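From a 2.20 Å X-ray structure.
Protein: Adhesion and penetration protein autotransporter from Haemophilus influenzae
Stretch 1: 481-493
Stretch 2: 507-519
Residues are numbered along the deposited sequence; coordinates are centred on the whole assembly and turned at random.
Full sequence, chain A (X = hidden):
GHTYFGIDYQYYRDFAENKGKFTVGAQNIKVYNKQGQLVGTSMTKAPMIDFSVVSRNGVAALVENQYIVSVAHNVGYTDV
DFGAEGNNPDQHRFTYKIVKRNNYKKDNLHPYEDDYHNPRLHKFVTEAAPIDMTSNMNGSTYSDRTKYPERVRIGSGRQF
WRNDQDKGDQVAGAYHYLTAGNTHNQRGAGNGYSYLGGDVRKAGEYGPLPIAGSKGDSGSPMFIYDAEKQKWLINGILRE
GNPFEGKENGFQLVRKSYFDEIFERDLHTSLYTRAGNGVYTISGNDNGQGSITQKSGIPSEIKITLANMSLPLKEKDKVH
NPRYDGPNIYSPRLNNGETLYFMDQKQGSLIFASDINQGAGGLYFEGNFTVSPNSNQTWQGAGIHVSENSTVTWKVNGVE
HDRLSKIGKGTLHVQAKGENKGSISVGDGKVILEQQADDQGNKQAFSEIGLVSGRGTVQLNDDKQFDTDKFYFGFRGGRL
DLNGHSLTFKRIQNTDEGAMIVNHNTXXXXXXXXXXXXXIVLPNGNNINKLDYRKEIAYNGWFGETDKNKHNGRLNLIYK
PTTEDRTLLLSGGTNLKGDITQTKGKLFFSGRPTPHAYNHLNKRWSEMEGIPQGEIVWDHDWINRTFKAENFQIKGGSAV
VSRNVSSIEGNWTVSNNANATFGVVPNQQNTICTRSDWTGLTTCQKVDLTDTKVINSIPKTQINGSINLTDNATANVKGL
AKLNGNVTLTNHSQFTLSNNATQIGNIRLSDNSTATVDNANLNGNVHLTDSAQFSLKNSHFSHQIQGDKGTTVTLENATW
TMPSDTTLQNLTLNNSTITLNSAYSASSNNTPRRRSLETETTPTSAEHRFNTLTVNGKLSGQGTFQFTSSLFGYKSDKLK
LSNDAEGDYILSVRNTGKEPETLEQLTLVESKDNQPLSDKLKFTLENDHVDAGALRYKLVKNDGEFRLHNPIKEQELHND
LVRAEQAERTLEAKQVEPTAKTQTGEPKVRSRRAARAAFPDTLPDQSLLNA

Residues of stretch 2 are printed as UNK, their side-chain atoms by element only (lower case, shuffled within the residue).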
# COMPACT_ATOMS: atom_id res chain seq x y z
N ASP A 481 26.88 -27.35 20.57
CA ASP A 481 25.57 -26.88 21.03
C ASP A 481 25.73 -26.08 22.31
O ASP A 481 25.93 -26.64 23.39
CB ASP A 481 24.61 -28.06 21.25
CG ASP A 481 23.31 -27.64 21.92
OD1 ASP A 481 22.90 -26.47 21.78
OD2 ASP A 481 22.69 -28.49 22.60
N LEU A 482 25.64 -24.76 22.18
CA LEU A 482 25.80 -23.84 23.29
C LEU A 482 24.74 -24.03 24.38
O LEU A 482 24.92 -23.61 25.52
CB LEU A 482 25.75 -22.41 22.78
CG LEU A 482 26.81 -22.08 21.73
CD1 LEU A 482 26.69 -20.64 21.35
CD2 LEU A 482 28.19 -22.38 22.28
N ASN A 483 23.63 -24.65 24.00
CA ASN A 483 22.59 -25.00 24.96
C ASN A 483 22.31 -23.88 25.94
O ASN A 483 22.31 -24.09 27.15
CB ASN A 483 23.00 -26.26 25.72
CG ASN A 483 21.92 -26.76 26.66
OD1 ASN A 483 20.73 -26.48 26.46
ND2 ASN A 483 22.32 -27.50 27.69
N GLY A 484 22.10 -22.67 25.41
CA GLY A 484 21.71 -21.53 26.21
C GLY A 484 22.85 -20.80 26.88
O GLY A 484 22.63 -19.87 27.66
N HIS A 485 24.08 -21.20 26.58
CA HIS A 485 25.24 -20.57 27.20
C HIS A 485 25.92 -19.62 26.22
O HIS A 485 25.65 -19.66 25.02
CB HIS A 485 26.23 -21.63 27.67
CG HIS A 485 25.75 -22.43 28.84
ND1 HIS A 485 24.96 -23.56 28.70
CD2 HIS A 485 25.94 -22.27 30.17
CE1 HIS A 485 24.69 -24.05 29.89
NE2 HIS A 485 25.27 -23.29 30.80
N SER A 486 26.81 -18.78 26.72
CA SER A 486 27.50 -17.85 25.84
C SER A 486 29.01 -18.05 25.90
O SER A 486 29.55 -18.45 26.92
CB SER A 486 27.12 -16.41 26.18
OG SER A 486 25.78 -16.17 25.81
N LEU A 487 29.66 -17.78 24.77
CA LEU A 487 31.10 -17.94 24.67
C LEU A 487 31.70 -16.75 23.94
O LEU A 487 31.03 -16.13 23.11
CB LEU A 487 31.44 -19.21 23.88
CG LEU A 487 30.98 -20.55 24.44
CD1 LEU A 487 31.20 -21.65 23.42
CD2 LEU A 487 31.72 -20.85 25.74
N THR A 488 32.95 -16.44 24.26
CA THR A 488 33.73 -15.50 23.47
C THR A 488 34.92 -16.24 22.89
O THR A 488 35.57 -17.03 23.59
CB THR A 488 34.27 -14.35 24.33
OG1 THR A 488 33.17 -13.59 24.85
CG2 THR A 488 35.16 -13.44 23.50
N PHE A 489 35.21 -16.00 21.62
CA PHE A 489 36.42 -16.50 20.98
C PHE A 489 37.30 -15.34 20.52
O PHE A 489 36.81 -14.26 20.20
CB PHE A 489 36.08 -17.32 19.73
CG PHE A 489 35.37 -18.62 20.01
CD1 PHE A 489 36.08 -19.81 20.03
CD2 PHE A 489 34.00 -18.65 20.18
CE1 PHE A 489 35.43 -21.01 20.26
CE2 PHE A 489 33.35 -19.85 20.40
CZ PHE A 489 34.06 -21.03 20.44
N LYS A 490 38.61 -15.57 20.49
CA LYS A 490 39.50 -14.67 19.77
C LYS A 490 39.44 -15.06 18.30
O LYS A 490 39.02 -14.26 17.46
CB LYS A 490 40.92 -14.78 20.32
CG LYS A 490 41.03 -14.30 21.75
CD LYS A 490 42.37 -14.66 22.36
CE LYS A 490 42.37 -14.42 23.86
NZ LYS A 490 43.39 -15.27 24.54
N ARG A 491 39.84 -16.29 18.00
CA ARG A 491 39.52 -16.90 16.72
C ARG A 491 38.96 -18.31 16.95
O ARG A 491 39.32 -18.98 17.92
CB ARG A 491 40.73 -16.96 15.78
CG ARG A 491 41.95 -17.64 16.36
CD ARG A 491 43.12 -17.66 15.35
NE ARG A 491 43.05 -18.86 14.54
CZ ARG A 491 43.71 -19.99 14.81
NH1 ARG A 491 44.52 -20.06 15.86
NH2 ARG A 491 43.56 -21.03 14.02
N ILE A 492 38.07 -18.75 16.07
CA ILE A 492 37.56 -20.11 16.16
C ILE A 492 38.43 -21.01 15.29
O ILE A 492 38.62 -20.74 14.11
CB ILE A 492 36.09 -20.21 15.71
CG1 ILE A 492 35.22 -19.20 16.48
CG2 ILE A 492 35.54 -21.61 15.94
CD1 ILE A 492 33.82 -19.06 15.90
N GLN A 493 38.99 -22.06 15.88
CA GLN A 493 39.73 -23.05 15.10
C GLN A 493 38.73 -23.92 14.35
O GLN A 493 37.89 -24.59 14.96
CB GLN A 493 40.58 -23.92 16.00
CG GLN A 493 41.64 -23.16 16.75
CD GLN A 493 42.66 -24.09 17.36
OE1 GLN A 493 43.39 -24.76 16.64
NE2 GLN A 493 42.70 -24.15 18.69
N UNK A 507 14.55 -22.65 25.21
CA UNK A 507 14.12 -21.72 26.24
C UNK A 507 15.09 -20.57 26.51
O UNK A 507 14.67 -19.46 26.83
c UNK A 507 13.85 -22.49 27.54
c UNK A 507 14.08 -21.61 28.75
o UNK A 507 12.50 -22.97 27.52
N UNK A 508 16.38 -20.85 26.41
CA UNK A 508 17.38 -19.83 26.66
C UNK A 508 18.17 -19.47 25.41
O UNK A 508 18.66 -20.36 24.71
c UNK A 508 18.85 -20.31 30.19
o UNK A 508 18.85 -19.49 31.11
c UNK A 508 17.77 -20.28 29.14
c UNK A 508 18.35 -20.30 27.75
n UNK A 508 19.79 -21.23 30.04
N UNK A 509 18.31 -18.18 25.13
CA UNK A 509 19.12 -17.74 24.01
C UNK A 509 20.61 -17.97 24.28
O UNK A 509 20.99 -18.32 25.40
c UNK A 509 18.87 -16.27 23.71
N UNK A 510 21.43 -17.80 23.26
CA UNK A 510 22.88 -17.95 23.40
C UNK A 510 23.60 -16.91 22.55
O UNK A 510 23.07 -16.44 21.55
c UNK A 510 23.31 -19.36 23.00
N UNK A 511 24.79 -16.51 22.98
CA UNK A 511 25.59 -15.58 22.19
C UNK A 511 26.99 -16.11 21.93
O UNK A 511 27.61 -16.68 22.82
c UNK A 511 24.32 -13.64 23.22
n UNK A 511 24.17 -13.18 24.45
c UNK A 511 25.68 -14.22 22.89
o UNK A 511 23.42 -13.61 22.38
N UNK A 512 27.48 -15.92 20.71
CA UNK A 512 28.89 -16.14 20.41
C UNK A 512 29.50 -14.80 20.04
O UNK A 512 29.05 -14.12 19.12
c UNK A 512 28.31 -18.39 19.44
c UNK A 512 30.59 -17.46 19.11
c UNK A 512 29.11 -17.12 19.24
N UNK A 513 30.54 -14.42 20.77
CA UNK A 513 31.28 -13.21 20.44
C UNK A 513 32.64 -13.58 19.85
O UNK A 513 33.32 -14.47 20.36
c UNK A 513 32.14 -10.99 21.33
o UNK A 513 30.14 -12.01 22.22
c UNK A 513 31.43 -12.30 21.68
N UNK A 514 33.01 -12.93 18.75
CA UNK A 514 34.32 -13.11 18.15
C UNK A 514 35.07 -11.78 18.22
O UNK A 514 34.57 -10.76 17.72
c UNK A 514 33.15 -15.44 15.29
c UNK A 514 33.57 -14.99 16.67
c UNK A 514 34.22 -13.60 16.70
c UNK A 514 35.59 -13.65 16.05
N UNK A 515 36.24 -11.78 18.85
CA UNK A 515 37.00 -10.54 19.07
C UNK A 515 38.24 -10.40 18.19
O UNK A 515 38.86 -9.34 18.14
o UNK A 515 38.25 -11.52 20.91
c UNK A 515 36.19 -10.37 21.45
c UNK A 515 37.42 -10.41 20.54
N UNK A 516 38.61 -11.46 17.48
CA UNK A 516 39.77 -11.42 16.62
C UNK A 516 41.05 -11.67 17.40
O UNK A 516 41.02 -11.81 18.62
N UNK A 517 42.17 -11.74 16.69
CA UNK A 517 43.45 -12.01 17.33
C UNK A 517 43.84 -10.86 18.24
O UNK A 517 43.67 -9.69 17.90
c UNK A 517 44.54 -12.27 16.29
c UNK A 517 44.39 -13.62 15.61
o UNK A 517 44.61 -13.75 14.41
n UNK A 517 44.02 -14.63 16.39
N UNK A 518 44.37 -11.22 19.41
CA UNK A 518 44.83 -10.27 20.41
C UNK A 518 45.90 -9.31 19.87
O UNK A 518 45.78 -8.10 20.04
c UNK A 518 46.14 -10.18 22.62
c UNK A 518 46.38 -10.90 23.94
o UNK A 518 45.40 -11.37 24.56
c UNK A 518 45.34 -11.02 21.64
o UNK A 518 47.56 -11.00 24.36
N UNK A 519 46.93 -9.85 19.24
CA UNK A 519 47.99 -9.02 18.68
C UNK A 519 48.33 -9.44 17.27
O UNK A 519 48.16 -10.60 16.91
c UNK A 519 49.26 -9.12 19.53
o UNK A 519 50.37 -8.57 18.83
O HOH W 1 29.21 -13.95 23.68

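Position 507 carries one carbon bearing an oxygen and a carbon, out of reach of the first stretch: Thr507. At 508 three carbons run in a chain, the third holding one oxygen and one nitrogen, an amide. Its CB would lie 2.9 Å from an ideal CB on Gly484, so the space is open because that residue has none; this is Gln508. Position 509 has a single carbon pointing away, Ala509.

Position 510 also has a single carbon, but it points toward the first stretch, its CB 3.9 Å from Leu482 CB and 3.1 Å from His485 O. The fit is close around so small a side chain: Ala510. At 511 two carbons end in an oxygen and a nitrogen, making Asn511. Its backbone does the work here, N donating to Ser486 OG (3.0 Å) while O accepts from Leu487 N (3.0 Å).

Position 512 shows one carbon carrying two others, and no polar atom. This is Val512, with CG2 3.4 Å from Leu482 CD1 and CG1 3.8 Å from Phe489 CD2, at the edge of the ring. At 513 the first carbon carries an oxygen and a carbon, and the side chain shares a face with Thr488: Thr513. A water donates to Leu487 O (2.9 Å) and hydrogen-bonds Thr513 OG1 (2.6 Å), tying side chain to backbone.

Position 514 has four carbons, forked at the first with one arm two carbons long: Ile514, whose CD1 meets Ile492 CD1 at 3.7 Å. At 515 the fork again bears one oxygen and one carbon; this is Thr515, with CG2 3.8 Å from Thr488 CG2. Position 516 has no side-chain atoms, and its backbone angles would jam a CB against the preceding carbonyl, hence Gly516. At 517 two carbons end in an oxygen and a nitrogen near the Arg491 side chain: Asn517. Three carbons ending in two oxygens make 518 Glu518, its OE1 4.4 Å from Lys490 NZ, beyond a salt bridge. Position 519, a carbon then an oxygen, is Ser519, out of reach.

The contact is a parallel ladder. Thr513 N donates to Leu487 O (2.9 Å), Phe489 N to Thr513 O (2.7 Å), and Thr515 N to Phe489 O (2.9 Å); a weak bond from Gly516 N to Lys490 O (2.8 Å) follows. Register pairs like with like: Leu487 with Val512 and Phe489 with Ile514 on one face, Thr488 with Thr513 on the other. Backbone sets the alignment, and apolar packing fills one side.

Stretch 2 507-519: TQAANVTITGNES
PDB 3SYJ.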